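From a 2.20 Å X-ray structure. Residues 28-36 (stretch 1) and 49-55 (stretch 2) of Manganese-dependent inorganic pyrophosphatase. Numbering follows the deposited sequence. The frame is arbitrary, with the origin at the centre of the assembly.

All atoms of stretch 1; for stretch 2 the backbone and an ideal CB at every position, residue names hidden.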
ATOM      1  N   TYR B  28       9.348  15.940  13.699  1.00 28.25           N
ATOM      2  CA  TYR B  28       8.946  15.650  15.072  1.00 27.66           C
ATOM      3  C   TYR B  28       8.319  14.284  15.336  1.00 27.25           C
ATOM      4  O   TYR B  28       7.424  13.843  14.609  1.00 27.44           O
ATOM      5  CB  TYR B  28       7.960  16.710  15.568  1.00 40.47           C
ATOM      6  CG  TYR B  28       8.402  18.137  15.351  1.00 43.79           C
ATOM      7  CD1 TYR B  28       9.674  18.563  15.737  1.00 45.17           C
ATOM      8  CD2 TYR B  28       7.543  19.068  14.769  1.00 44.26           C
ATOM      9  CE1 TYR B  28      10.079  19.877  15.544  1.00 45.59           C
ATOM     10  CE2 TYR B  28       7.939  20.387  14.575  1.00 46.13           C
ATOM     11  CZ  TYR B  28       9.207  20.785  14.964  1.00 46.69           C
ATOM     12  OH  TYR B  28       9.602  22.091  14.773  1.00 47.05           O
ATOM     13  N   PRO B  29       8.785  13.596  16.393  1.00 21.09           N
ATOM     14  CA  PRO B  29       8.254  12.285  16.766  1.00 21.07           C
ATOM     15  C   PRO B  29       7.001  12.542  17.597  1.00 20.78           C
ATOM     16  O   PRO B  29       6.903  13.567  18.280  1.00 20.66           O
ATOM     17  CB  PRO B  29       9.373  11.690  17.606  1.00 19.68           C
ATOM     18  CG  PRO B  29       9.911  12.900  18.308  1.00 20.70           C
ATOM     19  CD  PRO B  29       9.993  13.906  17.174  1.00 20.52           C
ATOM     20  N   ALA B  30       6.042  11.630  17.553  1.00 19.10           N
ATOM     21  CA  ALA B  30       4.831  11.829  18.325  1.00 19.48           C
ATOM     22  C   ALA B  30       4.129  10.503  18.565  1.00 19.80           C
ATOM     23  O   ALA B  30       4.492   9.478  17.971  1.00 17.04           O
ATOM     24  CB  ALA B  30       3.905  12.801  17.600  1.00 22.75           C
ATOM     25  N   ARG B  31       3.123  10.547  19.438  1.00 22.38           N
ATOM     26  CA  ARG B  31       2.339   9.379  19.812  1.00 22.61           C
ATOM     27  C   ARG B  31       0.854   9.746  19.876  1.00 22.40           C
ATOM     28  O   ARG B  31       0.501  10.901  20.108  1.00 23.79           O
ATOM     29  CB  ARG B  31       2.823   8.862  21.173  1.00 23.84           C
ATOM     30  CG  ARG B  31       2.788   9.918  22.269  1.00 25.94           C
ATOM     31  CD  ARG B  31       3.626   9.524  23.488  1.00 28.55           C
ATOM     32  NE  ARG B  31       3.576  10.539  24.543  1.00 27.20           N
ATOM     33  CZ  ARG B  31       2.612  10.618  25.460  1.00 28.71           C
ATOM     34  NH1 ARG B  31       1.611   9.743  25.464  1.00 22.86           N
ATOM     35  NH2 ARG B  31       2.650  11.572  26.380  1.00 26.07           N
ATOM     36  N   LEU B  32      -0.010   8.760  19.667  1.00 25.47           N
ATOM     37  CA  LEU B  32      -1.451   8.977  19.689  1.00 25.85           C
ATOM     38  C   LEU B  32      -2.100   8.463  20.962  1.00 26.35           C
ATOM     39  O   LEU B  32      -3.318   8.490  21.088  1.00 29.17           O
ATOM     40  CB  LEU B  32      -2.117   8.296  18.482  1.00 19.88           C
ATOM     41  CG  LEU B  32      -1.841   8.847  17.078  1.00 20.59           C
ATOM     42  CD1 LEU B  32      -2.741   8.151  16.058  1.00 16.00           C
ATOM     43  CD2 LEU B  32      -2.105  10.339  17.054  1.00 21.72           C
ATOM     44  N   GLY B  33      -1.286   7.994  21.904  1.00 26.52           N
ATOM     45  CA  GLY B  33      -1.818   7.474  23.155  1.00 26.72           C
ATOM     46  C   GLY B  33      -0.766   7.336  24.242  1.00 26.61           C
ATOM     47  O   GLY B  33       0.387   7.716  24.047  1.00 27.69           O
ATOM     48  N   ASP B  34      -1.156   6.792  25.391  0.50 12.85           N
ATOM     49  CA  ASP B  34      -0.220   6.623  26.497  0.50 13.61           C
ATOM     50  C   ASP B  34       0.699   5.434  26.281  0.50 12.81           C
ATOM     51  O   ASP B  34       0.321   4.454  25.650  0.50 11.01           O
ATOM     52  CB  ASP B  34      -0.970   6.465  27.818  0.50 56.69           C
ATOM     53  CG  ASP B  34      -1.521   7.779  28.330  0.50 62.26           C
ATOM     54  OD1 ASP B  34      -0.737   8.745  28.446  1.00 64.76           O
ATOM     55  OD2 ASP B  34      -2.734   7.846  28.620  1.00 68.21           O
ATOM     56  N   ILE B  35       1.913   5.540  26.809  1.00 28.06           N
ATOM     57  CA  ILE B  35       2.924   4.494  26.679  1.00 30.84           C
ATOM     58  C   ILE B  35       2.688   3.359  27.679  1.00 29.91           C
ATOM     59  O   ILE B  35       2.310   3.603  28.822  1.00 32.27           O
ATOM     60  CB  ILE B  35       4.323   5.101  26.897  1.00 40.84           C
ATOM     61  CG1 ILE B  35       5.375   4.013  27.051  1.00 43.73           C
ATOM     62  CG2 ILE B  35       4.309   5.969  28.118  1.00 43.59           C
ATOM     63  CD1 ILE B  35       6.767   4.565  27.261  1.00 42.48           C
ATOM     64  N   ASN B  36       2.897   2.121  27.245  1.00 20.60           N
ATOM     65  CA  ASN B  36       2.692   0.987  28.135  1.00 22.17           C
ATOM     66  C   ASN B  36       3.951   0.722  28.968  1.00 23.08           C
ATOM     67  O   ASN B  36       5.008   1.299  28.709  1.00 22.52           O
ATOM     68  CB  ASN B  36       2.303  -0.268  27.338  1.00 18.82           C
ATOM     69  CG  ASN B  36       3.412  -0.758  26.429  1.00 21.52           C
ATOM     70  OD1 ASN B  36       4.594  -0.663  26.762  1.00 21.98           O
ATOM     71  ND2 ASN B  36       3.036  -1.304  25.283  1.00 17.00           N
ATOM     72  N   UNK B  49      14.018  10.052  25.390  1.00 26.21           N
ATOM     73  CA  UNK B  49      12.835  10.774  25.858  1.00 27.04           C
ATOM     74  C   UNK B  49      11.555  10.309  25.168  1.00 26.41           C
ATOM     75  O   UNK B  49      11.566   9.947  23.990  1.00 26.26           O
ATOM     76  CB  UNK B  49      13.021  12.276  25.635  1.00 27.04           C
ATOM     77  N   UNK B  50      10.460  10.321  25.919  0.50  6.79           N
ATOM     78  CA  UNK B  50       9.147   9.922  25.420  0.50  7.18           C
ATOM     79  C   UNK B  50       8.597  10.967  24.443  0.50  5.63           C
ATOM     80  O   UNK B  50       8.527  12.140  24.773  0.50  3.83           O
ATOM     81  CB  UNK B  50       8.175   9.719  26.584  0.50  7.18           C
ATOM     82  N   UNK B  51       8.171  10.541  23.242  1.00 21.02           N
ATOM     83  CA  UNK B  51       7.619  11.412  22.190  1.00 21.34           C
ATOM     84  C   UNK B  51       6.413  12.216  22.663  1.00 20.53           C
ATOM     85  O   UNK B  51       5.645  11.748  23.498  1.00 18.55           O
ATOM     86  CB  UNK B  51       7.221  10.574  20.973  1.00 21.34           C
ATOM     87  N   UNK B  52       6.228  13.408  22.103  1.00 27.44           N
ATOM     88  CA  UNK B  52       5.105  14.259  22.486  1.00 30.02           C
ATOM     89  C   UNK B  52       3.772  13.658  22.034  1.00 29.85           C
ATOM     90  O   UNK B  52       3.681  13.019  20.985  1.00 31.23           O
ATOM     91  CB  UNK B  52       5.278  15.659  21.894  1.00 30.02           C
ATOM     92  N   UNK B  53       2.743  13.869  22.842  1.00 29.68           N
ATOM     93  CA  UNK B  53       1.406  13.372  22.551  1.00 28.94           C
ATOM     94  C   UNK B  53       0.594  14.371  21.721  1.00 29.34           C
ATOM     95  O   UNK B  53       0.532  15.543  22.059  1.00 31.55           O
ATOM     96  CB  UNK B  53       0.671  13.057  23.856  1.00 28.94           C
ATOM     97  N   UNK B  54      -0.015  13.913  20.633  1.00 24.91           N
ATOM     98  CA  UNK B  54      -0.860  14.786  19.813  1.00 26.23           C
ATOM     99  C   UNK B  54      -2.175  14.064  19.579  1.00 27.43           C
ATOM    100  O   UNK B  54      -2.277  12.864  19.835  1.00 27.42           O
ATOM    101  CB  UNK B  54      -0.185  15.148  18.489  1.00 26.23           C
ATOM    102  N   UNK B  55      -3.179  14.781  19.089  1.00 27.80           N
ATOM    103  CA  UNK B  55      -4.487  14.174  18.881  1.00 28.67           C
ATOM    104  C   UNK B  55      -5.162  14.585  17.584  1.00 27.31           C
ATOM    105  O   UNK B  55      -6.054  13.891  17.096  1.00 26.93           O
ATOM    106  CB  UNK B  55      -5.404  14.525  20.055  1.00 28.67           C
TER

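Position 49 has nothing of stretch 1 within 5.5 Å of its ideal CB, so the visible atoms set no preference and almost any side chain would do. The deposited residue is M49, which makes no contact with stretch 1.

At position 50 CA-to-CB points toward stretch 1, and the ideal CB lies 5.1 Å from NE of R31 and 5.4 Å from CD1 of I35. A long side chain could reach the guanidinium; an acid would answer its charge, while a neutral polar or aliphatic chain would also fit beside I35. It is E50. Its extended chain (chi1 and chi2 both t) brings OE1 over one face of the guanidinium, 3.4 Å from R31 NE: a salt bridge of charges alone, since no N-H points at the oxygen. The same OE1 lies 3.1 Å from I35 CG2.

Position 51 also points toward stretch 1, its ideal CB 3.8 Å from A30 N and 3.9 Å from P29 C, so a compact apolar group suits it. Phi of -57° admits proline, and the backbone N is not needed for any bond to stretch 1. P51 sets its CB 4.3 Å from P29 CB, and its carbonyl O accepts a hydrogen bond from R31 NE at 2.6 Å, at the edge of the guanidinium. A water accepts from R31 NH2 and donates to P51 O.

At position 52 the backbone O accepts from R31 N at 3.0 Å, a bond open to any residue type. The ideal CB is 4.5 Å from P29 O, favouring a polar chain, though an aliphatic one could lie along A30. E52 does both: its CG is 4.2 Å from A30 CB, and its OE1 accepts from a water that also donates to P29 O.

Position 53 pairs with R31 in a parallel bridge, their side chains on the same face of the sheet. Its ideal CB is 3.5 Å from R31 CZ, so an aliphatic chain could cover the guanidinium. In L53, CB lies over the face opposite E50 OE1, and CD1 reaches 3.7 Å from G33 N.

At position 54 the backbone N donates to R31 O at 3.1 Å and 171°, nearly straight. CB points sideways, near A30 CB and L32 CD2, where a branched aliphatic residue fits well. I54 places CD1 3.7 Å from A30 CB and CG1 4.2 Å from L32 CD2.

Position 55 points away, leaving the choice open; E55 is poorly ordered.

Stretch 2 49-55: MEPELIE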
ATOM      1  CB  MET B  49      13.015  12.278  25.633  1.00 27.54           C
ATOM      2  CG  MET B  49      14.297  12.849  26.240  1.00 32.79           C
ATOM      3  SD  MET B  49      14.460  12.530  28.020  1.00 36.62           S
ATOM      4  CE  MET B  49      15.590  11.117  28.008  1.00 35.23           C
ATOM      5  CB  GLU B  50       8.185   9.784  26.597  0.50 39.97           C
ATOM      6  CG  GLU B  50       6.791   9.336  26.229  1.00 46.59           C
ATOM      7  CD  GLU B  50       5.806   9.534  27.368  1.00 52.37           C
ATOM      8  OE1 GLU B  50       4.686   8.980  27.295  1.00 56.12           O
ATOM      9  OE2 GLU B  50       6.150  10.253  28.333  1.00 52.20           O
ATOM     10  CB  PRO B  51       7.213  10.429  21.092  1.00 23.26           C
ATOM     11  CG  PRO B  51       8.028   9.217  21.369  1.00 26.18           C
ATOM     12  CD  PRO B  51       8.043   9.128  22.857  1.00 25.03           C
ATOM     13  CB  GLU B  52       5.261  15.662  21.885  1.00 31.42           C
ATOM     14  CG  GLU B  52       4.814  15.770  20.431  1.00 33.80           C
ATOM     15  CD  GLU B  52       4.900  17.186  19.899  1.00 32.76           C
ATOM     16  OE1 GLU B  52       6.014  17.621  19.534  1.00 33.07           O
ATOM     17  OE2 GLU B  52       3.853  17.868  19.857  1.00 32.17           O
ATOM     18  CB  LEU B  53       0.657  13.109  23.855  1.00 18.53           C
ATOM     19  CG  LEU B  53      -0.846  12.854  23.701  1.00 18.01           C
ATOM     20  CD1 LEU B  53      -1.100  11.403  23.263  1.00 16.41           C
ATOM     21  CD2 LEU B  53      -1.531  13.126  25.025  1.00 19.30           C
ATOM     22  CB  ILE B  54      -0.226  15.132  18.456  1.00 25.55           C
ATOM     23  CG1 ILE B  54       0.087  13.857  17.674  1.00 23.58           C
ATOM     24  CG2 ILE B  54       1.010  15.969  18.677  1.00 26.92           C
ATOM     25  CD1 ILE B  54       0.716  14.112  16.335  1.00 19.67           C
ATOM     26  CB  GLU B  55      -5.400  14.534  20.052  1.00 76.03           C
ATOM     27  CG  GLU B  55      -4.864  14.104  21.406  1.00 86.66           C
ATOM     28  CD  GLU B  55      -5.073  15.156  22.479  1.00 91.85           C
ATOM     29  OE1 GLU B  55      -6.233  15.574  22.694  1.00 93.34           O
ATOM     30  OE2 GLU B  55      -4.072  15.564  23.107  1.00 93.69           O
TER
HETATM   31  O   HOH W   1       8.040  16.063  18.684  1.00 36.38           O
HETATM   32  O   HOH W   2       4.812  13.441  26.166  1.00 49.19           O
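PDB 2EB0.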